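Vinylacetyl-CoA Delta-isomerase (Nitrosopumilus maritimus SCM1, PDB 6VJR) probably acts as a flavin- and iron-sulfur-dependent 4-hydroxybutyryl-CoA dehydratase with vinylacetyl-CoA delta-isomerase activity, in an ammonia-oxidizing archaeon. Local coordinates at residues 489-492 with 493-497. Residues are numbered along the deposited sequence; the frame is centred on the assembly and turned at random.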
loop_
_atom_site.group_PDB
_atom_site.type_symbol
_atom_site.label_atom_id
_atom_site.label_comp_id
_atom_site.label_asym_id
_atom_site.label_seq_id
_atom_site.Cartn_x
_atom_site.Cartn_y
_atom_site.Cartn_z
ATOM N N GLU A 489 -9.273 2.968 28.960
ATOM C CA GLU A 489 -10.619 2.447 28.776
ATOM C C GLU A 489 -10.671 1.370 27.701
ATOM O O GLU A 489 -11.432 0.433 27.816
ATOM C CB GLU A 489 -11.598 3.587 28.506
ATOM C CG GLU A 489 -11.786 4.486 29.725
ATOM C CD GLU A 489 -11.918 3.753 31.065
ATOM O OE1 GLU A 489 -10.962 3.847 31.913
ATOM O OE2 GLU A 489 -12.956 3.058 31.266
ATOM N N TYR A 490 -9.800 1.426 26.688
ATOM C CA TYR A 490 -9.989 0.516 25.550
ATOM C C TYR A 490 -9.755 -0.929 25.982
ATOM O O TYR A 490 -10.546 -1.835 25.649
ATOM C CB TYR A 490 -9.107 0.856 24.348
ATOM C CG TYR A 490 -9.289 -0.090 23.152
ATOM C CD1 TYR A 490 -10.527 -0.367 22.589
ATOM C CD2 TYR A 490 -8.203 -0.728 22.570
ATOM C CE1 TYR A 490 -10.670 -1.243 21.512
ATOM C CE2 TYR A 490 -8.338 -1.592 21.485
ATOM C CZ TYR A 490 -9.576 -1.830 20.922
ATOM O OH TYR A 490 -9.789 -2.687 19.853
ATOM N N PHE A 491 -8.617 -1.192 26.657
ATOM C CA PHE A 491 -8.336 -2.555 27.102
ATOM C C PHE A 491 -9.324 -3.042 28.158
ATOM O O PHE A 491 -9.578 -4.258 28.249
ATOM C CB PHE A 491 -6.876 -2.795 27.465
ATOM C CG PHE A 491 -5.968 -2.929 26.261
ATOM C CD1 PHE A 491 -6.395 -3.521 25.093
ATOM C CD2 PHE A 491 -4.670 -2.457 26.304
ATOM C CE1 PHE A 491 -5.531 -3.625 23.989
ATOM C CE2 PHE A 491 -3.824 -2.597 25.202
ATOM C CZ PHE A 491 -4.279 -3.135 24.041
ATOM N N LYS A 492 -9.936 -2.122 28.895
ATOM C CA LYS A 492 -11.035 -2.524 29.763
ATOM C C LYS A 492 -12.200 -3.089 28.963
ATOM O O LYS A 492 -12.799 -4.044 29.398
ATOM C CB LYS A 492 -11.446 -1.380 30.678
ATOM C CG LYS A 492 -10.384 -1.067 31.696
ATOM C CD LYS A 492 -10.796 0.113 32.555
ATOM C CE LYS A 492 -9.718 0.609 33.425
ATOM N NZ LYS A 492 -10.195 1.879 33.973
ATOM N N ARG A 493 -12.524 -2.499 27.813
ATOM C CA ARG A 493 -13.576 -3.021 26.955
ATOM C C ARG A 493 -13.126 -4.331 26.290
ATOM O O ARG A 493 -13.886 -5.327 26.199
ATOM C CB ARG A 493 -14.021 -1.957 25.947
ATOM C CG ARG A 493 -14.666 -0.695 26.508
ATOM C CD ARG A 493 -15.266 0.144 25.391
ATOM N NE ARG A 493 -14.299 0.701 24.429
ATOM C CZ ARG A 493 -13.622 1.857 24.534
ATOM N NH1 ARG A 493 -13.741 2.595 25.629
ATOM N NH2 ARG A 493 -12.865 2.300 23.526
ATOM N N VAL A 494 -11.893 -4.341 25.798
ATOM C CA VAL A 494 -11.406 -5.498 25.063
ATOM C C VAL A 494 -11.437 -6.757 25.927
ATOM O O VAL A 494 -11.861 -7.824 25.464
ATOM C CB VAL A 494 -9.993 -5.235 24.502
ATOM C CG1 VAL A 494 -9.298 -6.525 24.057
ATOM C CG2 VAL A 494 -10.035 -4.226 23.367
ATOM N N PHE A 495 -11.016 -6.640 27.189
ATOM C CA PHE A 495 -10.907 -7.802 28.062
ATOM C C PHE A 495 -12.099 -7.982 29.015
ATOM O O PHE A 495 -12.054 -8.853 29.873
ATOM C CB PHE A 495 -9.576 -7.753 28.809
ATOM C CG PHE A 495 -8.372 -7.846 27.871
ATOM C CD1 PHE A 495 -8.204 -8.909 26.982
ATOM C CD2 PHE A 495 -7.442 -6.828 27.828
ATOM C CE1 PHE A 495 -7.120 -8.953 26.104
ATOM C CE2 PHE A 495 -6.357 -6.888 26.954
ATOM C CZ PHE A 495 -6.213 -7.950 26.094
ATOM N N LYS A 496 -13.150 -7.191 28.858
ATOM C CA LYS A 496 -14.365 -7.321 29.662
ATOM C C LYS A 496 -14.918 -8.732 29.495
ATOM O O LYS A 496 -15.131 -9.181 28.363
ATOM C CB LYS A 496 -15.421 -6.293 29.252
ATOM C CG LYS A 496 -16.620 -6.165 30.164
ATOM C CD LYS A 496 -17.540 -5.050 29.674
ATOM C CE LYS A 496 -18.680 -4.772 30.581
ATOM N NZ LYS A 496 -19.730 -4.014 29.896
ATOM N N THR A 497 -15.198 -9.406 30.622
ATOM C CA THR A 497 -15.569 -10.809 30.527
ATOM C C THR A 497 -17.068 -11.033 30.627
ATOM O O THR A 497 -17.544 -12.110 30.260
ATOM C CB THR A 497 -14.824 -11.666 31.547
ATOM O OG1 THR A 497 -14.997 -11.121 32.848
ATOM C CG2 THR A 497 -13.349 -11.734 31.211
#
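R493 N, V494 N and F495 N each donate a hydrogen bond to the carbonyl oxygen four residues earlier, on E489, Y490 and F491, shortest (2.8 Å) from V494 N to Y490 O. V494 CG2 lies over one face of the Y490 ring, 3.6 Å from its centroid, in a CH-pi contact. Y490 CG is anti to the backbone N (chi1 180°), which leans the ring forward along the helix, against the V494 methyl. R493 bends at chi3 (-65°) and brings NH2 to the edge of the same ring, 3.7 Å from Y490 CD1. Its NE is paired with D358. The Y490 hydroxyl bonds E334 of the second subunit. With an alanine in place of Y490, the V494 methyl would probably lose the ring it lies against, and E334 of that subunit its hydroxyl partner. F491 and F495 lie side by side, their ring planes 35° apart, with F491 CD1 3.8 Å from F495 CE2. On the exposed side K492 NZ forms a salt bridge with E489 OE1 at 3.0 Å. F495 meets K89 of the second subunit in a cation-pi contact. This is a short amphipathic alpha-helix near the C-terminus, packed between helices of its own chain and the second subunit.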